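Local coordinates for protein aminotransferase, class III (Deinococcus radiodurans, PDB 3I4J) that probably acts as a pyridoxal phosphate-dependent aminotransferase of class III, transferring amino groups from amine donors to carbonyl acceptors, at residues A193-P198 and I227-E232; V124-P129 and E158-L163; V85-F90 and G251-I256; E174-L179 and Y214-D219. The protein carries 1 engineered substitution. All coordinates share one frame; numbering follows the deposited sequence.

Contact 1: residues A193-P198 and I227-E232; sequences AFMAEP and IFIADE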
loop_
_atom_site.group_PDB
_atom_site.type_symbol
_atom_site.label_atom_id
_atom_site.label_comp_id
_atom_site.label_asym_id
_atom_site.label_seq_id
_atom_site.Cartn_x
_atom_site.Cartn_y
_atom_site.Cartn_z
ATOM N N ALA C 193 1.899 -4.521 24.577
ATOM C CA ALA C 193 0.742 -5.179 23.984
ATOM C C ALA C 193 0.920 -6.661 23.715
ATOM O O ALA C 193 2.004 -7.220 23.878
ATOM C CB ALA C 193 0.381 -4.473 22.661
ATOM N N PHE C 194 -0.184 -7.279 23.313
ATOM C CA PHE C 194 -0.224 -8.679 22.917
ATOM C C PHE C 194 -1.018 -8.664 21.627
ATOM O O PHE C 194 -2.162 -8.191 21.600
ATOM C CB PHE C 194 -0.953 -9.559 23.936
ATOM C CG PHE C 194 -1.262 -10.942 23.419
ATOM C CD1 PHE C 194 -0.238 -11.786 22.990
ATOM C CD2 PHE C 194 -2.577 -11.386 23.320
ATOM C CE1 PHE C 194 -0.519 -13.053 22.466
ATOM C CE2 PHE C 194 -2.867 -12.650 22.799
ATOM C CZ PHE C 194 -1.835 -13.482 22.371
ATOM N N MET C 195 -0.411 -9.163 20.555
ATOM C CA MET C 195 -1.072 -9.202 19.261
ATOM C C MET C 195 -1.187 -10.644 18.777
ATOM O O MET C 195 -0.231 -11.418 18.865
ATOM C CB MET C 195 -0.286 -8.357 18.235
ATOM C CG MET C 195 -0.931 -8.287 16.843
ATOM S SD MET C 195 -0.151 -7.056 15.724
ATOM C CE MET C 195 1.501 -7.685 15.624
ATOM N N ALA C 196 -2.364 -11.005 18.274
ATOM C CA ALA C 196 -2.588 -12.353 17.768
ATOM C C ALA C 196 -3.708 -12.422 16.739
ATOM O O ALA C 196 -4.622 -11.597 16.742
ATOM C CB ALA C 196 -2.908 -13.304 18.927
ATOM N N GLU C 197 -3.616 -13.408 15.847
ATOM C CA GLU C 197 -4.658 -13.647 14.852
ATOM C C GLU C 197 -5.627 -14.537 15.627
ATOM O O GLU C 197 -5.216 -15.564 16.157
ATOM C CB GLU C 197 -4.135 -14.475 13.677
ATOM C CG GLU C 197 -3.028 -13.862 12.846
ATOM C CD GLU C 197 -2.463 -14.863 11.850
ATOM O OE1 GLU C 197 -1.620 -15.698 12.245
ATOM O OE2 GLU C 197 -2.878 -14.827 10.677
ATOM N N PRO C 198 -6.914 -14.167 15.701
ATOM C CA PRO C 198 -7.844 -15.026 16.447
ATOM C C PRO C 198 -7.787 -16.462 15.917
ATOM O O PRO C 198 -7.737 -17.430 16.682
ATOM C CB PRO C 198 -9.196 -14.358 16.205
ATOM C CG PRO C 198 -8.827 -12.899 16.112
ATOM C CD PRO C 198 -7.583 -12.945 15.227
ATOM N N ILE C 227 -2.238 -3.494 25.837
ATOM C CA ILE C 227 -3.150 -3.364 24.708
ATOM C C ILE C 227 -3.324 -4.702 23.993
ATOM O O ILE C 227 -2.342 -5.341 23.618
ATOM C CB ILE C 227 -2.612 -2.324 23.685
ATOM C CG1 ILE C 227 -2.586 -0.926 24.317
ATOM C CG2 ILE C 227 -3.473 -2.325 22.428
ATOM C CD1 ILE C 227 -3.954 -0.365 24.632
ATOM N N PHE C 228 -4.572 -5.122 23.815
ATOM C CA PHE C 228 -4.866 -6.372 23.126
ATOM C C PHE C 228 -5.175 -6.033 21.665
ATOM O O PHE C 228 -6.154 -5.341 21.353
ATOM C CB PHE C 228 -6.050 -7.073 23.807
ATOM C CG PHE C 228 -6.499 -8.346 23.133
ATOM C CD1 PHE C 228 -5.634 -9.090 22.329
ATOM C CD2 PHE C 228 -7.788 -8.827 23.347
ATOM C CE1 PHE C 228 -6.055 -10.292 21.753
ATOM C CE2 PHE C 228 -8.215 -10.023 22.778
ATOM C CZ PHE C 228 -7.347 -10.759 21.979
ATOM N N ILE C 229 -4.303 -6.494 20.773
ATOM C CA ILE C 229 -4.465 -6.235 19.347
ATOM C C ILE C 229 -4.902 -7.512 18.648
ATOM O O ILE C 229 -4.231 -8.532 18.749
ATOM C CB ILE C 229 -3.134 -5.769 18.704
ATOM C CG1 ILE C 229 -2.598 -4.532 19.432
ATOM C CG2 ILE C 229 -3.355 -5.450 17.229
ATOM C CD1 ILE C 229 -1.177 -4.141 19.028
ATOM N N ALA C 230 -6.034 -7.459 17.952
ATOM C CA ALA C 230 -6.518 -8.617 17.217
ATOM C C ALA C 230 -6.169 -8.417 15.746
ATOM O O ALA C 230 -6.643 -7.470 15.113
ATOM C CB ALA C 230 -8.022 -8.766 17.373
ATOM N N ASP C 231 -5.324 -9.298 15.222
ATOM C CA ASP C 231 -4.924 -9.229 13.821
ATOM C C ASP C 231 -5.973 -10.000 13.032
ATOM O O ASP C 231 -5.927 -11.233 12.947
ATOM C CB ASP C 231 -3.541 -9.861 13.626
ATOM C CG ASP C 231 -3.072 -9.802 12.179
ATOM O OD1 ASP C 231 -3.905 -9.531 11.297
ATOM O OD2 ASP C 231 -1.875 -10.045 11.924
ATOM N N GLU C 232 -6.932 -9.263 12.477
ATOM C CA GLU C 232 -8.023 -9.852 11.707
ATOM C C GLU C 232 -7.849 -9.601 10.213
ATOM O O GLU C 232 -8.818 -9.663 9.456
ATOM C CB GLU C 232 -9.361 -9.266 12.166
ATOM C CG GLU C 232 -9.685 -9.537 13.633
ATOM C CD GLU C 232 -10.746 -10.608 13.830
ATOM O OE1 GLU C 232 -11.129 -11.280 12.846
ATOM O OE2 GLU C 232 -11.200 -10.782 14.984
#

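Contact 2: residues V124-P129 and E158-L163; sequences VITRVP and EAWPKL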
loop_
_atom_site.group_PDB
_atom_site.type_symbol
_atom_site.label_atom_id
_atom_site.label_comp_id
_atom_site.label_asym_id
_atom_site.label_seq_id
_atom_site.Cartn_x
_atom_site.Cartn_y
_atom_site.Cartn_z
ATOM N N VAL C 124 6.099 -6.136 22.637
ATOM C CA VAL C 124 4.902 -6.551 21.928
ATOM C C VAL C 124 4.939 -8.068 21.851
ATOM O O VAL C 124 5.734 -8.649 21.121
ATOM C CB VAL C 124 4.834 -5.982 20.495
ATOM C CG1 VAL C 124 3.562 -6.479 19.807
ATOM C CG2 VAL C 124 4.851 -4.457 20.531
ATOM N N ILE C 125 4.095 -8.711 22.646
ATOM C CA ILE C 125 4.042 -10.158 22.651
ATOM C C ILE C 125 3.273 -10.650 21.438
ATOM O O ILE C 125 2.206 -10.126 21.126
ATOM C CB ILE C 125 3.322 -10.693 23.906
ATOM C CG1 ILE C 125 4.087 -10.267 25.161
ATOM C CG2 ILE C 125 3.200 -12.220 23.828
ATOM C CD1 ILE C 125 3.362 -10.568 26.457
ATOM N N THR C 126 3.843 -11.630 20.739
ATOM C CA THR C 126 3.175 -12.250 19.607
ATOM C C THR C 126 3.215 -13.749 19.884
ATOM O O THR C 126 3.925 -14.202 20.779
ATOM C CB THR C 126 3.835 -11.906 18.244
ATOM O OG1 THR C 126 5.222 -12.249 18.265
ATOM C CG2 THR C 126 3.671 -10.412 17.955
ATOM N N ARG C 127 2.469 -14.520 19.113
ATOM C CA ARG C 127 2.368 -15.952 19.361
ATOM C C ARG C 127 2.863 -16.842 18.228
ATOM O O ARG C 127 2.606 -16.572 17.056
ATOM C CB ARG C 127 0.900 -16.264 19.664
ATOM C CG ARG C 127 0.586 -17.666 20.145
ATOM C CD ARG C 127 -0.932 -17.795 20.322
ATOM N NE ARG C 127 -1.615 -17.554 19.051
ATOM C CZ ARG C 127 -2.911 -17.288 18.920
ATOM N NH1 ARG C 127 -3.698 -17.226 19.986
ATOM N NH2 ARG C 127 -3.421 -17.075 17.713
ATOM N N VAL C 128 3.571 -17.906 18.592
ATOM C CA VAL C 128 4.075 -18.866 17.620
ATOM C C VAL C 128 2.843 -19.446 16.917
ATOM O O VAL C 128 1.831 -19.733 17.563
ATOM C CB VAL C 128 4.852 -20.012 18.321
ATOM C CG1 VAL C 128 5.288 -21.054 17.302
ATOM C CG2 VAL C 128 6.064 -19.455 19.056
ATOM N N PRO C 129 2.900 -19.615 15.587
ATOM C CA PRO C 129 4.004 -19.316 14.672
ATOM C C PRO C 129 3.722 -18.059 13.848
ATOM O O PRO C 129 4.275 -17.886 12.758
ATOM C CB PRO C 129 4.034 -20.553 13.798
ATOM C CG PRO C 129 2.556 -20.765 13.558
ATOM C CD PRO C 129 1.906 -20.476 14.916
ATOM N N GLU C 158 14.670 -7.926 22.328
ATOM C CA GLU C 158 13.941 -8.147 23.574
ATOM C C GLU C 158 12.527 -7.583 23.549
ATOM O O GLU C 158 11.721 -7.875 24.432
ATOM C CB GLU C 158 14.707 -7.531 24.753
ATOM C CG GLU C 158 16.104 -8.092 24.951
ATOM C CD GLU C 158 17.174 -7.269 24.260
ATOM O OE1 GLU C 158 17.015 -6.951 23.063
ATOM O OE2 GLU C 158 18.183 -6.947 24.920
ATOM N N ALA C 159 12.222 -6.780 22.536
ATOM C CA ALA C 159 10.900 -6.173 22.427
ATOM C C ALA C 159 9.863 -7.129 21.858
ATOM O O ALA C 159 8.669 -6.822 21.847
ATOM C CB ALA C 159 10.974 -4.914 21.553
ATOM N N TRP C 160 10.309 -8.293 21.400
ATOM C CA TRP C 160 9.387 -9.237 20.790
ATOM C C TRP C 160 9.347 -10.639 21.382
ATOM O O TRP C 160 9.736 -11.609 20.736
ATOM C CB TRP C 160 9.659 -9.303 19.281
ATOM C CG TRP C 160 9.585 -7.954 18.630
ATOM C CD1 TRP C 160 10.588 -7.026 18.540
ATOM C CD2 TRP C 160 8.415 -7.330 18.083
ATOM N NE1 TRP C 160 10.111 -5.865 17.979
ATOM C CE2 TRP C 160 8.781 -6.023 17.690
ATOM C CE3 TRP C 160 7.090 -7.748 17.891
ATOM C CZ2 TRP C 160 7.870 -5.130 17.116
ATOM C CZ3 TRP C 160 6.185 -6.860 17.319
ATOM C CH2 TRP C 160 6.580 -5.565 16.940
ATOM N N PRO C 161 8.864 -10.760 22.631
ATOM C CA PRO C 161 8.774 -12.065 23.290
ATOM C C PRO C 161 7.705 -12.909 22.594
ATOM O O PRO C 161 6.762 -12.373 22.017
ATOM C CB PRO C 161 8.406 -11.703 24.727
ATOM C CG PRO C 161 7.629 -10.442 24.574
ATOM C CD PRO C 161 8.419 -9.682 23.529
ATOM N N LYS C 162 7.858 -14.225 22.655
ATOM C CA LYS C 162 6.923 -15.129 22.001
ATOM C C LYS C 162 6.103 -15.994 22.946
ATOM O O LYS C 162 6.630 -16.562 23.900
ATOM C CB LYS C 162 7.687 -16.035 21.033
ATOM C CG LYS C 162 8.285 -15.295 19.835
ATOM C CD LYS C 162 7.190 -14.808 18.905
ATOM C CE LYS C 162 7.756 -14.232 17.611
ATOM N NZ LYS C 162 6.669 -13.895 16.638
ATOM N N LEU C 163 4.807 -16.083 22.663
ATOM C CA LEU C 163 3.886 -16.900 23.440
ATOM C C LEU C 163 3.786 -18.227 22.689
ATOM O O LEU C 163 3.828 -18.255 21.454
ATOM C CB LEU C 163 2.499 -16.246 23.497
ATOM C CG LEU C 163 1.431 -16.980 24.314
ATOM C CD1 LEU C 163 1.773 -16.852 25.798
ATOM C CD2 LEU C 163 0.050 -16.387 24.037
HETATM O O HOH W 1 6.724 -10.771 19.738
#

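Contact 3: residues V85-F90 and G251-I256; sequences VGLPTF and GVTPDI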
loop_
_atom_site.group_PDB
_atom_site.type_symbol
_atom_site.label_atom_id
_atom_site.label_comp_id
_atom_site.label_asym_id
_atom_site.label_seq_id
_atom_site.Cartn_x
_atom_site.Cartn_y
_atom_site.Cartn_z
ATOM N N VAL C 85 -18.874 -4.470 12.660
ATOM C CA VAL C 85 -18.028 -5.371 13.439
ATOM C C VAL C 85 -18.309 -5.396 14.932
ATOM O O VAL C 85 -17.606 -6.069 15.682
ATOM C CB VAL C 85 -16.529 -5.069 13.216
ATOM C CG1 VAL C 85 -16.210 -5.150 11.731
ATOM C CG2 VAL C 85 -16.173 -3.693 13.758
ATOM N N GLY C 86 -19.329 -4.665 15.366
ATOM C CA GLY C 86 -19.674 -4.661 16.779
ATOM C C GLY C 86 -18.776 -3.811 17.657
ATOM O O GLY C 86 -18.643 -4.070 18.857
ATOM N N LEU C 87 -18.156 -2.798 17.057
ATOM C CA LEU C 87 -17.279 -1.871 17.773
ATOM C C LEU C 87 -17.746 -0.470 17.377
ATOM O O LEU C 87 -16.956 0.350 16.917
ATOM C CB LEU C 87 -15.822 -2.077 17.336
ATOM C CG LEU C 87 -15.254 -3.491 17.505
ATOM C CD1 LEU C 87 -13.839 -3.551 16.937
ATOM C CD2 LEU C 87 -15.247 -3.866 18.989
ATOM N N PRO C 88 -19.041 -0.173 17.582
ATOM C CA PRO C 88 -19.639 1.122 17.236
ATOM C C PRO C 88 -18.959 2.416 17.680
ATOM O O PRO C 88 -19.119 3.444 17.025
ATOM C CB PRO C 88 -21.067 0.994 17.773
ATOM C CG PRO C 88 -20.903 0.088 18.955
ATOM C CD PRO C 88 -19.973 -0.967 18.403
ATOM N N THR C 89 -18.205 2.380 18.772
ATOM C CA THR C 89 -17.536 3.580 19.264
ATOM C C THR C 89 -16.075 3.692 18.839
ATOM O O THR C 89 -15.428 4.702 19.107
ATOM C CB THR C 89 -17.553 3.640 20.805
ATOM O OG1 THR C 89 -16.763 2.564 21.327
ATOM C CG2 THR C 89 -18.974 3.518 21.337
ATOM N N PHE C 90 -15.555 2.661 18.180
ATOM C CA PHE C 90 -14.155 2.663 17.764
ATOM C C PHE C 90 -13.829 3.610 16.610
ATOM O O PHE C 90 -14.697 3.948 15.795
ATOM C CB PHE C 90 -13.712 1.234 17.417
ATOM C CG PHE C 90 -13.437 0.373 18.623
ATOM C CD1 PHE C 90 -14.305 0.375 19.713
ATOM C CD2 PHE C 90 -12.318 -0.453 18.661
ATOM C CE1 PHE C 90 -14.061 -0.436 20.822
ATOM C CE2 PHE C 90 -12.062 -1.270 19.762
ATOM C CZ PHE C 90 -12.937 -1.262 20.847
ATOM N N GLY C 251 -18.151 -13.000 22.352
ATOM C CA GLY C 251 -18.229 -11.594 21.994
ATOM C C GLY C 251 -17.072 -10.730 22.458
ATOM O O GLY C 251 -17.199 -9.509 22.521
ATOM N N VAL C 252 -15.940 -11.350 22.775
ATOM C CA VAL C 252 -14.768 -10.601 23.227
ATOM C C VAL C 252 -14.364 -9.557 22.192
ATOM O O VAL C 252 -14.450 -9.796 20.987
ATOM C CB VAL C 252 -13.561 -11.543 23.492
ATOM C CG1 VAL C 252 -12.273 -10.732 23.628
ATOM C CG2 VAL C 252 -13.798 -12.342 24.776
ATOM N N THR C 253 -13.944 -8.394 22.677
ATOM C CA THR C 253 -13.511 -7.309 21.808
ATOM C C THR C 253 -12.096 -6.902 22.196
ATOM O O THR C 253 -11.727 -6.938 23.372
ATOM C CB THR C 253 -14.444 -6.078 21.925
ATOM O OG1 THR C 253 -14.511 -5.649 23.293
ATOM C CG2 THR C 253 -15.839 -6.425 21.419
ATOM N N PRO C 254 -11.275 -6.524 21.206
ATOM C CA PRO C 254 -9.897 -6.112 21.461
ATOM C C PRO C 254 -9.834 -4.607 21.687
ATOM O O PRO C 254 -10.860 -3.924 21.637
ATOM C CB PRO C 254 -9.190 -6.520 20.177
ATOM C CG PRO C 254 -10.215 -6.148 19.135
ATOM C CD PRO C 254 -11.550 -6.575 19.756
ATOM N N ASP C 255 -8.633 -4.100 21.949
ATOM C CA ASP C 255 -8.433 -2.670 22.130
ATOM C C ASP C 255 -8.148 -2.082 20.745
ATOM O O ASP C 255 -8.456 -0.927 20.473
ATOM C CB ASP C 255 -7.271 -2.418 23.088
ATOM C CG ASP C 255 -7.546 -2.964 24.476
ATOM O OD1 ASP C 255 -8.620 -2.637 25.030
ATOM O OD2 ASP C 255 -6.702 -3.715 25.011
ATOM N N ILE C 256 -7.568 -2.903 19.874
ATOM C CA ILE C 256 -7.277 -2.510 18.493
ATOM C C ILE C 256 -7.541 -3.712 17.587
ATOM O O ILE C 256 -7.038 -4.802 17.847
ATOM C CB ILE C 256 -5.801 -2.105 18.287
ATOM C CG1 ILE C 256 -5.466 -0.856 19.100
ATOM C CG2 ILE C 256 -5.549 -1.834 16.802
ATOM C CD1 ILE C 256 -3.977 -0.499 19.085
#

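Contact 4: residues E174-L179 and Y214-D219; sequences EDAEGL and YERVRD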
loop_
_atom_site.group_PDB
_atom_site.type_symbol
_atom_site.label_atom_id
_atom_site.label_comp_id
_atom_site.label_asym_id
_atom_site.label_seq_id
_atom_site.Cartn_x
_atom_site.Cartn_y
_atom_site.Cartn_z
ATOM N N GLU C 174 -7.211 -22.471 30.429
ATOM C CA GLU C 174 -5.969 -23.013 30.956
ATOM C C GLU C 174 -4.823 -22.745 29.977
ATOM O O GLU C 174 -3.712 -22.395 30.378
ATOM C CB GLU C 174 -6.135 -24.518 31.174
ATOM C CG GLU C 174 -4.922 -25.234 31.729
ATOM C CD GLU C 174 -5.110 -26.745 31.726
ATOM O OE1 GLU C 174 -6.151 -27.216 32.237
ATOM O OE2 GLU C 174 -4.221 -27.458 31.211
ATOM N N ASP C 175 -5.108 -22.906 28.691
ATOM C CA ASP C 175 -4.109 -22.694 27.642
ATOM C C ASP C 175 -3.720 -21.214 27.590
ATOM O O ASP C 175 -2.545 -20.868 27.435
ATOM C CB ASP C 175 -4.691 -23.160 26.293
ATOM C CG ASP C 175 -3.638 -23.300 25.200
ATOM O OD1 ASP C 175 -2.524 -23.785 25.493
ATOM O OD2 ASP C 175 -3.937 -22.946 24.037
ATOM N N ALA C 176 -4.714 -20.345 27.742
ATOM C CA ALA C 176 -4.488 -18.900 27.709
ATOM C C ALA C 176 -3.647 -18.414 28.889
ATOM O O ALA C 176 -2.974 -17.386 28.798
ATOM C CB ALA C 176 -5.831 -18.168 27.681
ATOM N N GLU C 177 -3.684 -19.146 29.999
ATOM C CA GLU C 177 -2.907 -18.766 31.174
ATOM C C GLU C 177 -1.418 -18.688 30.856
ATOM O O GLU C 177 -0.638 -18.122 31.619
ATOM C CB GLU C 177 -3.166 -19.748 32.324
ATOM C CG GLU C 177 -4.434 -19.418 33.094
ATOM C CD GLU C 177 -4.300 -18.141 33.907
ATOM O OE1 GLU C 177 -5.308 -17.423 34.068
ATOM O OE2 GLU C 177 -3.187 -17.860 34.398
ATOM N N GLY C 178 -1.024 -19.249 29.720
ATOM C CA GLY C 178 0.368 -19.178 29.330
ATOM C C GLY C 178 0.772 -17.720 29.164
ATOM O O GLY C 178 1.946 -17.374 29.306
ATOM N N LEU C 179 -0.205 -16.862 28.871
ATOM C CA LEU C 179 0.068 -15.440 28.690
ATOM C C LEU C 179 0.450 -14.802 30.020
ATOM O O LEU C 179 1.335 -13.944 30.075
ATOM C CB LEU C 179 -1.150 -14.723 28.086
ATOM C CG LEU C 179 -1.018 -13.205 27.880
ATOM C CD1 LEU C 179 0.197 -12.894 27.013
ATOM C CD2 LEU C 179 -2.288 -12.660 27.235
ATOM N N TYR C 214 -9.747 -16.760 24.310
ATOM C CA TYR C 214 -9.697 -15.309 24.224
ATOM C C TYR C 214 -10.405 -14.573 25.350
ATOM O O TYR C 214 -10.077 -13.419 25.637
ATOM C CB TYR C 214 -10.189 -14.846 22.855
ATOM C CG TYR C 214 -9.206 -15.234 21.776
ATOM C CD1 TYR C 214 -7.909 -14.721 21.774
ATOM C CD2 TYR C 214 -9.544 -16.180 20.810
ATOM C CE1 TYR C 214 -6.960 -15.156 20.828
ATOM C CE2 TYR C 214 -8.614 -16.619 19.869
ATOM C CZ TYR C 214 -7.329 -16.109 19.885
ATOM O OH TYR C 214 -6.410 -16.579 18.968
ATOM N N GLU C 215 -11.369 -15.230 25.989
ATOM C CA GLU C 215 -12.052 -14.609 27.117
ATOM C C GLU C 215 -10.993 -14.410 28.203
ATOM O O GLU C 215 -10.916 -13.348 28.827
ATOM C CB GLU C 215 -13.177 -15.510 27.645
ATOM C CG GLU C 215 -14.383 -15.638 26.714
ATOM C CD GLU C 215 -14.243 -16.737 25.672
ATOM O OE1 GLU C 215 -13.123 -17.251 25.462
ATOM O OE2 GLU C 215 -15.265 -17.082 25.051
ATOM N N ARG C 216 -10.169 -15.437 28.412
ATOM C CA ARG C 216 -9.107 -15.376 29.411
ATOM C C ARG C 216 -8.006 -14.407 28.978
ATOM O O ARG C 216 -7.478 -13.661 29.801
ATOM C CB ARG C 216 -8.533 -16.777 29.670
ATOM C CG ARG C 216 -7.391 -16.827 30.700
ATOM C CD ARG C 216 -7.788 -16.213 32.043
ATOM N NE ARG C 216 -8.990 -16.833 32.587
ATOM C CZ ARG C 216 -9.026 -18.032 33.167
ATOM N NH1 ARG C 216 -7.917 -18.753 33.295
ATOM N NH2 ARG C 216 -10.182 -18.523 33.599
ATOM N N VAL C 217 -7.661 -14.407 27.691
ATOM C CA VAL C 217 -6.646 -13.478 27.192
ATOM C C VAL C 217 -7.093 -12.032 27.443
ATOM O O VAL C 217 -6.313 -11.206 27.910
ATOM C CB VAL C 217 -6.403 -13.663 25.668
ATOM C CG1 VAL C 217 -5.606 -12.477 25.111
ATOM C CG2 VAL C 217 -5.643 -14.955 25.420
ATOM N N ARG C 218 -8.350 -11.737 27.125
ATOM C CA ARG C 218 -8.900 -10.394 27.321
ATOM C C ARG C 218 -8.741 -9.961 28.781
ATOM O O ARG C 218 -8.295 -8.847 29.067
ATOM C CB ARG C 218 -10.382 -10.377 26.931
ATOM C CG ARG C 218 -11.135 -9.081 27.251
ATOM C CD ARG C 218 -10.714 -7.925 26.356
ATOM N NE ARG C 218 -9.532 -7.227 26.844
ATOM C CZ ARG C 218 -8.943 -6.220 26.204
ATOM N NH1 ARG C 218 -9.428 -5.798 25.042
ATOM N NH2 ARG C 218 -7.880 -5.628 26.728
ATOM N N ASP C 219 -9.102 -10.855 29.693
ATOM C CA ASP C 219 -9.009 -10.579 31.123
ATOM C C ASP C 219 -7.570 -10.399 31.590
ATOM O O ASP C 219 -7.269 -9.479 32.346
ATOM C CB ASP C 219 -9.689 -11.694 31.925
ATOM C CG ASP C 219 -11.197 -11.700 31.754
ATOM O OD1 ASP C 219 -11.756 -10.674 31.312
ATOM O OD2 ASP C 219 -11.831 -12.729 32.075
#

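Contact 1: residues A193-P198 and I227-E232
Phe-194 and Phe-228 project together in one direction, the CD2 rim of the first 3.9 Å from CD1 of the second. Both have CG anti to the backbone N (chi1 168° and 177°), and carbonyl O of Phe-194 sits in the plane of the Phe-228 ring at its edge. Val-217 of helix 213-224 touches both rings. On the other face of the sheet Ile-229 fills the middle: its CD1 reaches CB of Ala-193 at 4.0 Å and its CG2 meets CG of Met-195 at 3.8 Å, beneath helix 98-115. The two strands are parallel and in register, Phe-194 and Ala-196 each bonding to residues on both sides of their partners. This is the beta-alpha-beta unit 191-196, 213-224, 227-231 in the central sheet of the large domain of fold type I enzymes, whose class-III members hold the pyridine ring of the cofactor near the end of the strand equivalent to 227-231. The last bond, Asp-231 N to Ala-196 O at 2.8 Å, enters from 42° above the carbonyl plane. Beyond it the side chains of Glu-197 and Asp-231 run alongside each other, their OE2 and OD2 staying 5.0 Å apart; Ser-130 bonds to Glu-197 OE1 and Val-233 N to Asp-231 OD1. Pro-198 CG lies 3.4 Å from Glu-232 OE2, an oxygen that accepts from Leu-246 N, while Ser-235 and Ala-245 N serve OE1.

Contact 2: residues V124-P129 and E158-L163
Trp-160 lays one face of its six-membered ring against Val-124, whose CB stands 4.0 Å from the ring centroid, 29° off the normal, in a CH-pi contact. Near the plane of the indole, at its edge, is CG2 of Thr-126, while NE1 donates to Leu-154 O. The second flat group, the Arg-127 guanidinium, is carried away from 158-163 and bonds through NH1 to the hydroxyls of Tyr-213 and Tyr-214; what faces Leu-163 is the aliphatic part, with CD 4.1 Å from Leu-163 CD2. Thr-126 turns OG1 between its backbone N and carbonyl carbon (chi1 55°), and there it takes a hydrogen bond from Lys-162 NZ at 2.7 Å and gives one to a water at 2.6 Å. That water donates in turn to Val-124 O and Pro-161 O, tying together the backbones where proline offers no N-H. The lysine chain bends at chi2 (-69°), which brings CD to 3.3 Å from Thr-126 OG1; the extended remainder then carries NZ to the hydroxyl. Parallel bridges pair Thr-126 with Lys-162 and Arg-127 with Leu-163; Leu-163 N bonds to Thr-126 O, and Val-128 N to Leu-163 O at 2.9 Å. On the face of Ile-125, CG1 meets Pro-161 CG at 3.6 Å, the two side chains crossing at about a right angle. Strand 162-163 forms one edge of the mixed sheet within the chain, next to 123-127, which pairs on its other side with 191-196; helix 178-186 packs over Ile-125 and Pro-161.

Contact 3: residues V85-F90 and G251-I256
Leu-87 and Phe-90, first and last residues of a type I beta turn between helix 72-84 and strand 91-95, rest on the loop 253-255 that leads into strand 256-259. The turn follows a Schellman motif, in which Gly-86, at positive phi, leaves the helix, and it is closed by Phe-90 N bonding to Leu-87 O at 3.0 Å. Within it the two side chains support each other: Leu-87 CB stands 3.6 Å above the Phe-90 ring plane, shifted toward the rim. Leu-87 CD2 then meets CG2 of Thr-253 at 3.6 Å, the leucine and threonine side chains running in opposite senses. Phe-90 presents an edge to the loop, with Pro-254 O in the ring plane 3.5 Å from both CE2 and CZ, while Asp-255 O approaches CE2 obliquely at 3.7 Å. Strands 91-95 and 256-259 flank strand 271-275 in the mixed sheet, the last running antiparallel to both as in other fold type I aminotransferases, and Leu-274 on it touches Leu-87 and Phe-90. Only 185 Å² is buried in all, by van der Waals contact. Loop 253-255 is also held by polar bonds: Asp-255 OD2 forms a salt bridge with Arg-218 and accepts from Phe-228 N, and Thr-253 O accepts from the same arginine. Beyond the turn lies the dimer partner, where Asn-3 of the second subunit donates to the carbonyls of Pro-88 and Phe-90.

Contact 4: residues E174-L179 and Y214-D219
Glu-177 and Arg-216 form the one salt bridge of this contact, OE1 to NH1 at 3.0 Å. Its hydrogen bond is weak, the N-H to oxygen angle being 130°, and the carboxylate and guanidinium planes stand 61° apart. The bend at chi2 (55°) sets CD of Arg-216 3.4 Å from OE1 of Glu-177, and a second bend at chi3 places NE 4.0 Å from that oxygen. The carboxylate is shared: OE2 of Glu-177 has a second salt bridge with Arg-180 NE, one turn onward, so its negative charge is probably balanced by two arginines. Beside the salt bridge the packing is apolar. Ala-176 CB fits against Arg-216 CB at 3.6 Å and Val-217 CG2 at 3.9 Å, and Leu-179 CD2 meets Val-217 CG1 with the side chains crossing at about a right angle. In the backbone, Leu-179 N bonds to Ala-176 O at 2.8 Å, while Arg-218 N is satisfied by Tyr-214 O within helix 213-224. The junction of helices 172-176 and 178-186 thus lies against helix 213-224, and Leu-179 and Val-217 both reach Phe-194 of strand 191-196, placing the two helical elements over the same part of the central sheet.

Contacts 1 and 2 are successive steps across one mixed sheet: strands 227-231, 191-196, 123-127 and 162-163 stand side by side, and the contact centres are about 11 Å apart. Contact 4 joins helices over this sheet, its centre about 12 and 15 Å from those of contacts 1 and 2. Contact 3, its centre about 12 Å from that of contact 1, brings in the region beside strand 91-95 and the second subunit; it does not touch contact 2. Along the chain, contact 3 spans the other three, contact 2 closes first, and contacts 1 and 4 interleave. Tyr-214 and Arg-218 of helix 213-224 bond to the other contacts, linking strand ends and loops of the probable cofactor-binding domain.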